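Local coordinates for protein glucose-1-phosphate thymidylyltransferase (PDB 4ECM) that catalyses the transfer of a thymidylyl group from dTTP to glucose 1-phosphate, giving dTDP-glucose and pyrophosphate, probably as the opening step of dTDP-L-rhamnose biosynthesis, at residues Glu216-Ile219 and Thr220-Asn223; Asn224-Lys228 and Arg229-Thr233; Leu50-Arg54 and Tyr55-Tyr59; Ala61-Lys64 and Leu65-Asp69; Ser36-Tyr39 and Pro40-Val44. All coordinates share one frame; numbering follows the deposited sequence. Where two conformers were deposited one is given.

Contact 1: residues Glu216-Ile219 and Thr220-Asn223; sequences ELEI and TDIN
I219 and I222 meet through their CD1 methyls, 3.5 Å apart, on one flank of the first turn of helix 219-228. Along I219, CB and the branch methyl CG2 lie beside T220 N simply as chain neighbours. CG1 passes loosely by N223 ND2, whose amide is held through OD1 by Y198 OH, and CD1 then reaches the CD1 of I222. With CG1 anti to the backbone N (chi1 -159°), the longer branch leans beside the carbonyl carbon, toward the side of the helix where I222 lies. Strand 190-198 (Y196, Y198) and helix 110-115 receive these two side chains. The turn is an ordinary helix start, with E218 in the N-cap position. Its O takes a weak bond from D221 N (3.1 Å), and the first regular i to i+4 bond, N223 N to I219 O, follows at 3.0 Å and 164°. The E218 carboxylate works through water rather than directly: OE1 accepts from a water at 2.8 Å, and that water accepts from T220 N at 2.9 Å, so an amide of the first turn is satisfied at one remove. E218 OE2 is held by R214 in a salt bridge and by S212. D221 OD2 rests 3.5 Å from E218 CB, the two carboxylate planes standing 85° apart. T220 OG1 bonds to E181, and the T220 side chain lies about 4 Å from the bound dTDP-glucose.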
# COMPACT_ATOMS: atom_id res chain seq x y z
N GLU A 216 -20.01 21.89 3.60
CA GLU A 216 -18.95 22.12 2.62
C GLU A 216 -18.80 23.58 2.17
O GLU A 216 -19.75 24.38 2.21
CB GLU A 216 -19.15 21.24 1.37
CG GLU A 216 -19.15 19.71 1.63
CD GLU A 216 -19.27 18.88 0.34
OE1 GLU A 216 -19.06 19.45 -0.76
OE2 GLU A 216 -19.56 17.66 0.42
N LEU A 217 -17.57 23.90 1.77
CA LEU A 217 -17.23 25.20 1.21
C LEU A 217 -17.61 25.03 -0.24
O LEU A 217 -17.05 24.15 -0.93
CB LEU A 217 -15.72 25.47 1.39
CG LEU A 217 -15.20 25.84 2.81
CD1 LEU A 217 -15.76 24.94 3.91
CD2 LEU A 217 -13.67 25.88 2.85
N GLU A 218 -18.58 25.83 -0.72
CA GLU A 218 -19.12 25.63 -2.10
C GLU A 218 -18.44 26.41 -3.23
O GLU A 218 -18.30 27.63 -3.16
CB GLU A 218 -20.61 25.93 -2.12
CG GLU A 218 -21.48 25.07 -1.20
CD GLU A 218 -21.62 23.63 -1.66
OE1 GLU A 218 -21.09 23.26 -2.73
OE2 GLU A 218 -22.29 22.85 -0.94
N ILE A 219 -18.07 25.70 -4.30
CA ILE A 219 -17.45 26.33 -5.46
C ILE A 219 -18.43 27.32 -6.11
O ILE A 219 -18.01 28.35 -6.67
CB ILE A 219 -16.92 25.30 -6.52
CG1 ILE A 219 -15.86 25.94 -7.41
CG2 ILE A 219 -18.05 24.75 -7.35
CD1 ILE A 219 -14.57 26.36 -6.65
N THR A 220 -19.73 27.03 -6.02
CA THR A 220 -20.74 27.94 -6.57
C THR A 220 -20.66 29.34 -5.89
O THR A 220 -20.81 30.37 -6.56
CB THR A 220 -22.15 27.34 -6.48
OG1 THR A 220 -22.26 26.26 -7.42
CG2 THR A 220 -23.22 28.39 -6.79
N ASP A 221 -20.38 29.37 -4.59
CA ASP A 221 -20.23 30.66 -3.88
C ASP A 221 -19.08 31.48 -4.46
O ASP A 221 -19.19 32.71 -4.60
CB ASP A 221 -20.01 30.43 -2.39
CG ASP A 221 -21.20 29.76 -1.72
OD1 ASP A 221 -22.33 29.86 -2.26
OD2 ASP A 221 -21.00 29.13 -0.67
N ILE A 222 -18.00 30.81 -4.80
CA ILE A 222 -16.84 31.46 -5.41
C ILE A 222 -17.22 32.01 -6.78
O ILE A 222 -16.90 33.16 -7.12
CB ILE A 222 -15.68 30.47 -5.58
CG1 ILE A 222 -15.07 30.13 -4.23
CG2 ILE A 222 -14.60 31.04 -6.52
CD1 ILE A 222 -14.07 28.97 -4.30
N ASN A 223 -17.90 31.20 -7.58
CA ASN A 223 -18.32 31.64 -8.91
C ASN A 223 -19.28 32.85 -8.82
O ASN A 223 -19.15 33.79 -9.60
CB ASN A 223 -18.88 30.46 -9.71
CG ASN A 223 -17.81 29.41 -9.96
OD1 ASN A 223 -16.63 29.76 -10.05
ND2 ASN A 223 -18.20 28.13 -10.06
O HOH W 1 -20.76 24.39 -5.24

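Contact 2: residues Asn224-Lys228 and Arg229-Thr233; sequences NWYLK and RGVLT
The W225 indole and the R229 side chain run side by side off the end of helix 219-228, CD of R229 lying 3.5 Å above one face of the indole, offset toward its rim. This is a CH-pi contact with the five-membered ring. Farther out, the guanidinium carbon CZ stands 4.8 Å from the centroid of the six-membered ring, an off-centre cation-pi pair whose planes are 35° apart. The neighbouring Y226 ring has W225 CZ3 above the centre of one face and V231 CG2 in its plane at the edge, 3.9 Å from CD1. Y205 also stacks with W225, and Y198 meets the Y226 ring. Turning at chi3 (51°), the R229 chain brings NH2 near W225 CH2 and Y226 CD1. Behind the side chains the helix ends in a Schellman motif: G230, with positive phi, leaves the helix, V231 N returns to Y226 O at 3.2 Å, and G230 N donates to L227 O at 2.8 Å from above the carbonyl plane. A water accepts from L232 N and donates to L227 O. L232 then folds back, its CD2 3.9 Å from L227 CB, as the chain enters strand 232-236 beside strand 153-159. R229 NH1 also forms a salt bridge with E151, and Y226 OH is bonded to D199. The positive charge of R229 is thus probably balanced by a carboxylate at one end while the flat indole shields its aliphatic part.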
# COMPACT_ATOMS: atom_id res chain seq x y z
N ASN A 224 -20.18 32.84 -7.84
CA ASN A 224 -21.08 33.98 -7.64
C ASN A 224 -20.34 35.26 -7.17
O ASN A 224 -20.74 36.37 -7.51
CB ASN A 224 -22.24 33.62 -6.68
CG ASN A 224 -23.37 32.84 -7.37
OD1 ASN A 224 -23.69 33.09 -8.52
ND2 ASN A 224 -24.00 31.92 -6.63
N TRP A 225 -19.27 35.09 -6.38
CA TRP A 225 -18.46 36.23 -5.91
C TRP A 225 -17.85 36.93 -7.11
O TRP A 225 -17.97 38.15 -7.26
CB TRP A 225 -17.37 35.76 -4.91
CG TRP A 225 -16.38 36.82 -4.51
CD1 TRP A 225 -16.60 37.89 -3.68
CD2 TRP A 225 -14.98 36.89 -4.89
NE1 TRP A 225 -15.45 38.63 -3.55
CE2 TRP A 225 -14.44 38.04 -4.27
CE3 TRP A 225 -14.14 36.10 -5.70
CZ2 TRP A 225 -13.09 38.43 -4.43
CZ3 TRP A 225 -12.80 36.48 -5.86
CH2 TRP A 225 -12.30 37.64 -5.23
N TYR A 226 -17.22 36.16 -7.99
CA TYR A 226 -16.68 36.74 -9.23
C TYR A 226 -17.78 37.37 -10.09
O TYR A 226 -17.56 38.40 -10.71
CB TYR A 226 -15.98 35.69 -10.07
CG TYR A 226 -14.56 35.34 -9.69
CD1 TYR A 226 -13.50 36.17 -10.04
CD2 TYR A 226 -14.26 34.13 -9.08
CE1 TYR A 226 -12.19 35.83 -9.76
CE2 TYR A 226 -12.94 33.77 -8.80
CZ TYR A 226 -11.91 34.63 -9.14
OH TYR A 226 -10.60 34.27 -8.87
N LEU A 227 -18.95 36.71 -10.13
CA LEU A 227 -20.09 37.19 -10.90
C LEU A 227 -20.56 38.57 -10.41
O LEU A 227 -20.69 39.49 -11.21
CB LEU A 227 -21.24 36.18 -10.86
CG LEU A 227 -22.52 36.55 -11.61
CD1 LEU A 227 -22.23 36.87 -13.08
CD2 LEU A 227 -23.54 35.43 -11.48
N LYS A 228 -20.80 38.70 -9.11
CA LYS A 228 -21.20 39.99 -8.52
C LYS A 228 -20.16 41.06 -8.76
O LYS A 228 -20.49 42.24 -8.80
CB LYS A 228 -21.44 39.88 -7.02
CG LYS A 228 -22.65 39.06 -6.63
CD LYS A 228 -22.93 39.23 -5.14
CE LYS A 228 -24.19 38.48 -4.72
NZ LYS A 228 -24.59 38.84 -3.31
N ARG A 229 -18.89 40.68 -8.90
CA ARG A 229 -17.86 41.66 -9.17
C ARG A 229 -17.85 42.03 -10.67
O ARG A 229 -17.12 42.92 -11.08
CB ARG A 229 -16.49 41.17 -8.70
CG ARG A 229 -16.34 41.11 -7.16
CD ARG A 229 -14.93 40.61 -6.72
NE ARG A 229 -13.87 41.37 -7.40
CZ ARG A 229 -12.91 40.86 -8.17
NH1 ARG A 229 -12.04 41.68 -8.76
NH2 ARG A 229 -12.77 39.55 -8.34
N GLY A 230 -18.67 41.36 -11.47
CA GLY A 230 -18.77 41.67 -12.89
C GLY A 230 -17.58 41.21 -13.73
O GLY A 230 -17.38 41.72 -14.84
N VAL A 231 -16.81 40.25 -13.23
CA VAL A 231 -15.63 39.76 -13.96
C VAL A 231 -15.67 38.23 -14.27
O VAL A 231 -14.64 37.62 -14.59
CB VAL A 231 -14.33 40.16 -13.23
CG1 VAL A 231 -14.22 41.73 -13.19
CG2 VAL A 231 -14.29 39.56 -11.82
N LEU A 232 -16.87 37.65 -14.20
CA LEU A 232 -17.07 36.24 -14.55
C LEU A 232 -17.57 36.14 -16.00
O LEU A 232 -18.53 36.82 -16.36
CB LEU A 232 -18.13 35.60 -13.65
CG LEU A 232 -18.42 34.13 -13.99
CD1 LEU A 232 -17.19 33.28 -13.72
CD2 LEU A 232 -19.62 33.58 -13.21
N THR A 233 -16.92 35.31 -16.83
CA THR A 233 -17.36 35.06 -18.19
C THR A 233 -17.73 33.59 -18.31
O THR A 233 -17.42 32.80 -17.41
CB THR A 233 -16.28 35.39 -19.27
OG1 THR A 233 -15.13 34.54 -19.10
CG2 THR A 233 -15.87 36.90 -19.22
O HOH W 2 -19.65 38.97 -14.04

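Contact 3: residues Leu50-Arg54 and Tyr55-Tyr59; sequences LPVGR and YPMIY
V52 N points almost straight at Y55 O, 2.8 Å away with 177° at the hydrogen, and M57 N reaches L50 O at 2.7 Å, two bonds that close a tight beta hairpin. A type II' turn runs from V52 to Y55, with G53 in its positive-phi position. The short, weakly bonded strands 51-52 and 55-56 flank it, and helix 57-67 begins directly after the second. P51 and P56 form the antiparallel non-hydrogen-bonded pair between them, CA to CA 4.4 Å. Two CA-H...O contacts accompany these bonds, one from P56 to L50 O and one from P51 to Y55 O. V52 CG2 rests 3.7 Å from M57 CB and also meets CG and CE of the methionine. M57 holds CG anti to its own N (chi1 -178°) and bends only at chi3, which brings CE back to the valine methyl. Helix 247-256 receives these two side chains through L250. At the turn, Y55 lies across R54, whose O sits over one face of the ring. R54 was modelled in two conformers, and the approach of its CG to the same ring in one of them is only tentative. The face of the protein here meets a second subunit, with P51 against P51 of that subunit and Y55 against P40 of it. Y55 OH is hydrogen-bonded to the backbone N of F262.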
# COMPACT_ATOMS: atom_id res chain seq x y z
N LEU A 50 -10.19 4.63 -10.95
CA LEU A 50 -11.04 3.63 -11.59
C LEU A 50 -10.99 3.82 -13.11
O LEU A 50 -10.77 4.93 -13.61
CB LEU A 50 -12.49 3.74 -11.11
CG LEU A 50 -12.75 3.49 -9.62
CD1 LEU A 50 -14.25 3.64 -9.32
CD2 LEU A 50 -12.25 2.10 -9.20
N PRO A 51 -11.20 2.75 -13.87
CA PRO A 51 -11.15 2.89 -15.31
C PRO A 51 -12.24 3.76 -15.92
O PRO A 51 -13.41 3.71 -15.48
CB PRO A 51 -11.37 1.45 -15.81
CG PRO A 51 -11.05 0.60 -14.68
CD PRO A 51 -11.35 1.35 -13.45
N VAL A 52 -11.84 4.56 -16.91
CA VAL A 52 -12.74 5.32 -17.77
C VAL A 52 -12.15 5.08 -19.17
O VAL A 52 -11.19 5.76 -19.60
CB VAL A 52 -12.81 6.79 -17.42
CG1 VAL A 52 -13.58 7.55 -18.51
CG2 VAL A 52 -13.48 6.98 -16.02
N GLY A 53 -12.69 4.10 -19.87
CA GLY A 53 -12.11 3.72 -21.15
C GLY A 53 -10.91 2.86 -20.80
O GLY A 53 -10.97 2.03 -19.88
N ARG A 54 -9.81 3.06 -21.52
CA ARG A 54 -8.61 2.26 -21.30
C ARG A 54 -7.59 2.94 -20.40
O ARG A 54 -6.44 2.52 -20.35
CB ARG A 54 -7.99 1.78 -22.64
CG ARG A 54 -7.46 2.87 -23.56
CD ARG A 54 -7.04 2.34 -24.98
NE ARG A 54 -8.10 1.57 -25.65
CZ ARG A 54 -8.00 0.30 -26.06
NH1 ARG A 54 -6.85 -0.38 -25.95
NH2 ARG A 54 -9.04 -0.29 -26.64
N TYR A 55 -8.00 3.97 -19.66
CA TYR A 55 -7.12 4.67 -18.75
C TYR A 55 -7.82 4.88 -17.41
O TYR A 55 -9.05 4.87 -17.33
CB TYR A 55 -6.72 6.04 -19.31
CG TYR A 55 -6.10 5.96 -20.67
CD1 TYR A 55 -4.79 5.54 -20.84
CD2 TYR A 55 -6.83 6.28 -21.80
CE1 TYR A 55 -4.22 5.46 -22.08
CE2 TYR A 55 -6.27 6.20 -23.04
CZ TYR A 55 -4.96 5.79 -23.18
OH TYR A 55 -4.39 5.72 -24.44
N PRO A 56 -7.03 5.06 -16.34
CA PRO A 56 -7.60 5.45 -15.06
C PRO A 56 -8.23 6.82 -15.24
O PRO A 56 -7.71 7.63 -15.99
CB PRO A 56 -6.39 5.58 -14.15
CG PRO A 56 -5.31 4.89 -14.81
CD PRO A 56 -5.59 4.83 -16.26
N MET A 57 -9.34 7.06 -14.56
CA MET A 57 -10.09 8.30 -14.70
C MET A 57 -9.23 9.56 -14.67
O MET A 57 -9.42 10.45 -15.48
CB MET A 57 -11.14 8.36 -13.58
CG MET A 57 -12.06 9.58 -13.59
SD MET A 57 -13.19 9.62 -12.16
CE MET A 57 -14.01 7.99 -12.24
N ILE A 58 -8.26 9.61 -13.76
CA ILE A 58 -7.45 10.82 -13.59
C ILE A 58 -6.55 11.16 -14.78
O ILE A 58 -6.18 12.33 -14.96
CB ILE A 58 -6.65 10.78 -12.25
CG1 ILE A 58 -6.19 12.19 -11.84
CG2 ILE A 58 -5.52 9.78 -12.30
CD1 ILE A 58 -5.64 12.23 -10.44
N TYR A 59 -6.21 10.16 -15.60
CA TYR A 59 -5.38 10.42 -16.77
C TYR A 59 -6.04 11.40 -17.72
O TYR A 59 -5.35 12.15 -18.40
CB TYR A 59 -5.08 9.14 -17.56
CG TYR A 59 -3.89 8.32 -17.10
CD1 TYR A 59 -3.48 8.30 -15.77
CD2 TYR A 59 -3.22 7.48 -18.00
CE1 TYR A 59 -2.41 7.52 -15.36
CE2 TYR A 59 -2.15 6.69 -17.59
CZ TYR A 59 -1.75 6.71 -16.26
OH TYR A 59 -0.70 5.95 -15.86

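Contact 4: residues Ala61-Lys64 and Leu65-Asp69; sequences AVYK and LKQCD
The Y63 ring and the Q67 side chain lie against each other one helical turn apart, ring and amide planes only 20° from parallel and stacked. Y63 CE2 is 3.3 Å from Q67 CG and CZ is 3.6 Å from CD, while OH and NE2 stay 3.6 Å apart. With chi1 of Y63 at -167°, CG is anti to the backbone N and the ring swings along the helix toward Q67, which folds back over it by bending at chi2 (-60°). Beneath the pair lies the ordinary alpha-helical pattern: Q67 N donates to Y63 O at 2.9 Å, K66 N to V62 O at 2.9 Å, and L65 N to A61 O at 3.1 Å. On the buried side of helix 57-67, A61 and L65 pack on strands 25-30 and 125-130 of the central sheet. Farther out, F262 stacks on Y63 and F266 meets it edge-to-face, so the tyrosine ring is held by the C-terminal part of the chain as well as by Q67. K64 NZ is tied to the carbonyls of F135 and D137, with F135 also in a cation-pi contact. The helix closes in a Schellman motif at D69, of positive phi, whose N bonds to K66 O at 2.7 Å while I70 N bonds to L65 O. The D69 carboxylate and the carbonyl of Q67 both reach R140, which would help to offset the negative helix end.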
# COMPACT_ATOMS: atom_id res chain seq x y z
N ALA A 61 -7.86 14.07 -17.07
CA ALA A 61 -7.64 15.43 -16.62
C ALA A 61 -6.21 15.87 -16.90
O ALA A 61 -5.96 17.01 -17.35
CB ALA A 61 -7.98 15.55 -15.15
N VAL A 62 -5.27 14.96 -16.67
CA VAL A 62 -3.86 15.23 -16.94
C VAL A 62 -3.66 15.54 -18.44
O VAL A 62 -3.04 16.54 -18.79
CB VAL A 62 -2.97 14.04 -16.50
CG1 VAL A 62 -1.51 14.26 -16.93
CG2 VAL A 62 -3.07 13.81 -14.96
N TYR A 63 -4.23 14.71 -19.31
CA TYR A 63 -4.08 14.89 -20.74
C TYR A 63 -4.73 16.22 -21.19
O TYR A 63 -4.18 16.90 -22.05
CB TYR A 63 -4.68 13.71 -21.50
CG TYR A 63 -4.30 13.65 -22.98
CD1 TYR A 63 -3.10 13.06 -23.39
CD2 TYR A 63 -5.15 14.15 -23.97
CE1 TYR A 63 -2.75 12.99 -24.72
CE2 TYR A 63 -4.80 14.09 -25.32
CZ TYR A 63 -3.60 13.51 -25.69
OH TYR A 63 -3.24 13.42 -27.01
N LYS A 64 -5.89 16.57 -20.62
CA LYS A 64 -6.54 17.83 -20.98
C LYS A 64 -5.62 19.02 -20.72
O LYS A 64 -5.51 19.92 -21.55
CB LYS A 64 -7.83 18.05 -20.17
CG LYS A 64 -9.00 17.19 -20.55
CD LYS A 64 -9.51 17.48 -21.97
CE LYS A 64 -10.66 16.54 -22.28
NZ LYS A 64 -11.03 16.55 -23.70
N LEU A 65 -4.97 19.02 -19.56
CA LEU A 65 -4.06 20.10 -19.20
C LEU A 65 -2.80 20.06 -20.06
O LEU A 65 -2.37 21.08 -20.61
CB LEU A 65 -3.73 20.03 -17.71
CG LEU A 65 -4.90 20.31 -16.76
CD1 LEU A 65 -4.60 19.86 -15.33
CD2 LEU A 65 -5.31 21.81 -16.81
N LYS A 66 -2.23 18.89 -20.23
CA LYS A 66 -1.03 18.77 -21.04
C LYS A 66 -1.25 19.30 -22.46
O LYS A 66 -0.41 20.01 -22.99
CB LYS A 66 -0.56 17.34 -21.14
CG LYS A 66 0.76 17.23 -21.92
CD LYS A 66 1.08 15.82 -22.25
CE LYS A 66 2.41 15.73 -23.00
NZ LYS A 66 2.71 14.32 -23.38
N GLN A 67 -2.38 18.93 -23.06
CA GLN A 67 -2.72 19.38 -24.41
C GLN A 67 -2.76 20.89 -24.53
O GLN A 67 -2.58 21.41 -25.63
CB GLN A 67 -4.05 18.79 -24.88
CG GLN A 67 -3.98 17.30 -25.23
CD GLN A 67 -2.99 16.99 -26.36
OE1 GLN A 67 -1.78 16.79 -26.12
NE2 GLN A 67 -3.50 16.92 -27.59
N CYS A 68 -3.01 21.57 -23.43
CA CYS A 68 -3.01 23.02 -23.43
C CYS A 68 -1.64 23.60 -23.00
O CYS A 68 -1.51 24.79 -22.74
CB CYS A 68 -4.09 23.51 -22.48
SG CYS A 68 -4.55 25.14 -22.88
N ASP A 69 -0.61 22.75 -22.95
CA ASP A 69 0.74 23.18 -22.54
C ASP A 69 0.75 23.66 -21.08
O ASP A 69 1.57 24.49 -20.70
CB ASP A 69 1.34 24.23 -23.50
CG ASP A 69 1.56 23.67 -24.90
OD1 ASP A 69 1.25 24.37 -25.89
OD2 ASP A 69 2.01 22.51 -24.99

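Contact 5: residues Ser36-Tyr39 and Pro40-Val44; sequences SRLY and PITKV. With POP (pyrophosphate 2-), chain C; DAU (2'deoxy-thymidine-5'-diphospho-alpha-D-glucose), chain B.
The glycine-rich loop after strand 25-30, characteristic of sugar-1-phosphate nucleotidylyltransferases, carries S36 and R37 to the bound pyrophosphate and continues through Y39 and P40, in CH-pi contact. S36 OG reaches POP O1 at 2.7 Å, and R37 N reaches POP O2 at 2.7 Å and 157°. The R37 guanidinium meets its anions at its edge: NE bonds to POP O3, while NH2 bridges POP O3 and the dTDP-glucose oxygen O1P, each at 2.7 Å, and adds a weak bond to POP O4. One arginine thus spans pyrophosphate and nucleotide sugar, and probably helps to balance the negative charge that gathers here. Past the site along the chain a cis peptide joins Y39 to P40, and P40 CA sits over one face of the Y39 ring, 3.7 Å from its centroid. A trans chi1 (-166°) lays that ring over P40 CA and along K43, whose CD lies 3.5 Å from the tyrosine OH. A type I turn from P40 to K43 and a weak bond from I41 N to L38 O shape the return, with L38 CB against T42 CG2 at 3.8 Å. T42 OG1 is bonded to G35 O, and K43 NZ to F88 O of the second subunit. L38 and I41 lean on helix 247-256, and I41 and T42 also touch L50, which leads into strand 51-52.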
# COMPACT_ATOMS: atom_id res chain seq x y z
N SER A 36 -18.05 7.59 -1.53
CA SER A 36 -19.13 6.84 -0.90
C SER A 36 -20.23 6.42 -1.86
O SER A 36 -20.73 5.31 -1.76
CB SER A 36 -19.74 7.62 0.29
OG SER A 36 -20.35 8.83 -0.14
N ARG A 37 -20.60 7.29 -2.80
CA ARG A 37 -21.63 6.94 -3.79
C ARG A 37 -21.30 5.69 -4.60
O ARG A 37 -22.20 4.98 -5.02
CB ARG A 37 -21.90 8.10 -4.75
CG ARG A 37 -22.91 9.12 -4.24
CD ARG A 37 -23.02 10.30 -5.18
NE ARG A 37 -21.82 11.12 -5.12
CZ ARG A 37 -21.54 12.15 -5.93
NH1 ARG A 37 -22.38 12.48 -6.91
NH2 ARG A 37 -20.40 12.82 -5.77
N LEU A 38 -20.02 5.44 -4.84
CA LEU A 38 -19.59 4.28 -5.62
C LEU A 38 -19.22 3.06 -4.75
O LEU A 38 -18.83 2.03 -5.28
CB LEU A 38 -18.41 4.66 -6.50
CG LEU A 38 -18.68 5.72 -7.56
CD1 LEU A 38 -17.39 6.11 -8.29
CD2 LEU A 38 -19.73 5.23 -8.54
N TYR A 39 -19.37 3.16 -3.44
CA TYR A 39 -18.99 2.05 -2.56
C TYR A 39 -19.79 0.79 -2.95
O TYR A 39 -20.98 0.89 -3.23
CB TYR A 39 -19.21 2.45 -1.09
CG TYR A 39 -18.54 1.52 -0.09
CD1 TYR A 39 -17.23 1.76 0.35
CD2 TYR A 39 -19.21 0.41 0.41
CE1 TYR A 39 -16.61 0.91 1.27
CE2 TYR A 39 -18.61 -0.45 1.32
CZ TYR A 39 -17.32 -0.20 1.75
OH TYR A 39 -16.75 -1.08 2.67
N PRO A 40 -19.16 -0.39 -2.96
CA PRO A 40 -17.80 -0.78 -2.59
C PRO A 40 -16.69 -0.77 -3.66
O PRO A 40 -15.57 -1.14 -3.33
CB PRO A 40 -18.00 -2.23 -2.12
CG PRO A 40 -19.05 -2.74 -3.01
CD PRO A 40 -19.97 -1.57 -3.31
N ILE A 41 -16.95 -0.37 -4.90
CA ILE A 41 -15.86 -0.40 -5.88
C ILE A 41 -14.77 0.60 -5.53
O ILE A 41 -13.68 0.57 -6.13
CB ILE A 41 -16.32 -0.21 -7.36
CG1 ILE A 41 -16.98 1.16 -7.58
CG2 ILE A 41 -17.27 -1.32 -7.77
CD1 ILE A 41 -17.36 1.45 -9.06
N THR A 42 -15.05 1.48 -4.55
CA THR A 42 -14.10 2.49 -4.05
C THR A 42 -13.66 2.20 -2.62
O THR A 42 -13.13 3.07 -1.94
CB THR A 42 -14.71 3.94 -4.10
OG1 THR A 42 -16.02 3.93 -3.52
CG2 THR A 42 -14.78 4.47 -5.55
N LYS A 43 -13.87 0.97 -2.16
CA LYS A 43 -13.50 0.56 -0.80
C LYS A 43 -12.01 0.68 -0.56
O LYS A 43 -11.58 1.15 0.48
CB LYS A 43 -13.91 -0.90 -0.57
CG LYS A 43 -13.58 -1.49 0.81
CD LYS A 43 -14.25 -2.88 0.95
CE LYS A 43 -13.98 -3.57 2.28
NZ LYS A 43 -14.63 -4.94 2.32
N VAL A 44 -11.23 0.26 -1.54
CA VAL A 44 -9.80 0.26 -1.44
C VAL A 44 -9.13 1.32 -2.31
O VAL A 44 -8.19 1.99 -1.86
CB VAL A 44 -9.22 -1.11 -1.89
CG1 VAL A 44 -7.70 -1.08 -1.97
CG2 VAL A 44 -9.72 -2.24 -0.96
P1 POP C . -18.82 10.83 -2.88
O1 POP C . -18.97 10.74 -1.38
O2 POP C . -19.30 9.57 -3.55
O3 POP C . -19.66 11.99 -3.35
O POP C . -17.26 11.06 -3.22
P2 POP C . -16.74 12.25 -4.21
O4 POP C . -17.56 12.21 -5.47
O5 POP C . -15.29 12.01 -4.56
O6 POP C . -16.91 13.61 -3.56
O6 DAU B . -19.64 17.65 -11.75
C6 DAU B . -20.00 19.03 -11.83
C5 DAU B . -20.51 19.50 -10.47
O5 DAU B . -19.49 19.23 -9.51
C4 DAU B . -20.86 21.00 -10.48
O4 DAU B . -21.94 21.26 -11.37
C3 DAU B . -21.24 21.51 -9.09
O3 DAU B . -21.43 22.94 -9.16
C2 DAU B . -20.11 21.15 -8.12
O2 DAU B . -20.46 21.51 -6.77
C1 DAU B . -19.78 19.66 -8.18
O1 DAU B . -20.89 18.93 -7.67
P2 DAU B . -20.68 17.43 -7.09
O3P DAU B . -20.52 16.44 -8.21
O4P DAU B . -21.74 17.24 -6.03
OPP DAU B . -19.23 17.54 -6.38
P DAU B . -18.54 16.28 -5.66
O1P DAU B . -18.95 15.01 -6.37
O2P DAU B . -18.74 16.43 -4.19
O5' DAU B . -16.98 16.51 -5.99
C5' DAU B . -16.52 16.32 -7.31
C4' DAU B . -15.00 16.15 -7.42
O4' DAU B . -14.25 17.05 -6.61
C3' DAU B . -14.53 14.75 -7.12
O3' DAU B . -13.78 14.34 -8.27
C2' DAU B . -13.65 14.86 -5.90
C1' DAU B . -13.32 16.34 -5.81
N11 DAU B . -13.47 16.96 -4.48
C61 DAU B . -14.74 16.89 -3.86
C51 DAU B . -14.88 17.14 -2.51
C5A DAU B . -16.25 17.17 -1.87
C21 DAU B . -12.33 17.06 -3.66
O21 DAU B . -11.13 17.05 -4.25
N31 DAU B . -12.43 17.31 -2.33
C41 DAU B . -13.64 17.35 -1.72
O41 DAU B . -13.71 17.57 -0.39

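Overall arrangement
Contacts 1 and 2 follow each other along helix 219-228, centres about 13 Å apart, and touch where N223 O meets L232 CD2 at 3.6 Å. Contacts 3 and 4 share helix 57-67, centres about 15 Å apart; F262 faces both Y55 and Y63, linking hairpin and helix. Contact 5 packs on contact 3, L50 CD2 lying 3.7 Å from I41 O, and both touch the second subunit, so the pyrophosphate loop and the hairpin belong to one subunit interface. Contact 1 reaches the dTDP-glucose through T220; its nearest atoms are about 8 Å from contact 5, where R37 reaches both ligands. The widest separation is between contacts 2 and 5, centres about 36 Å apart.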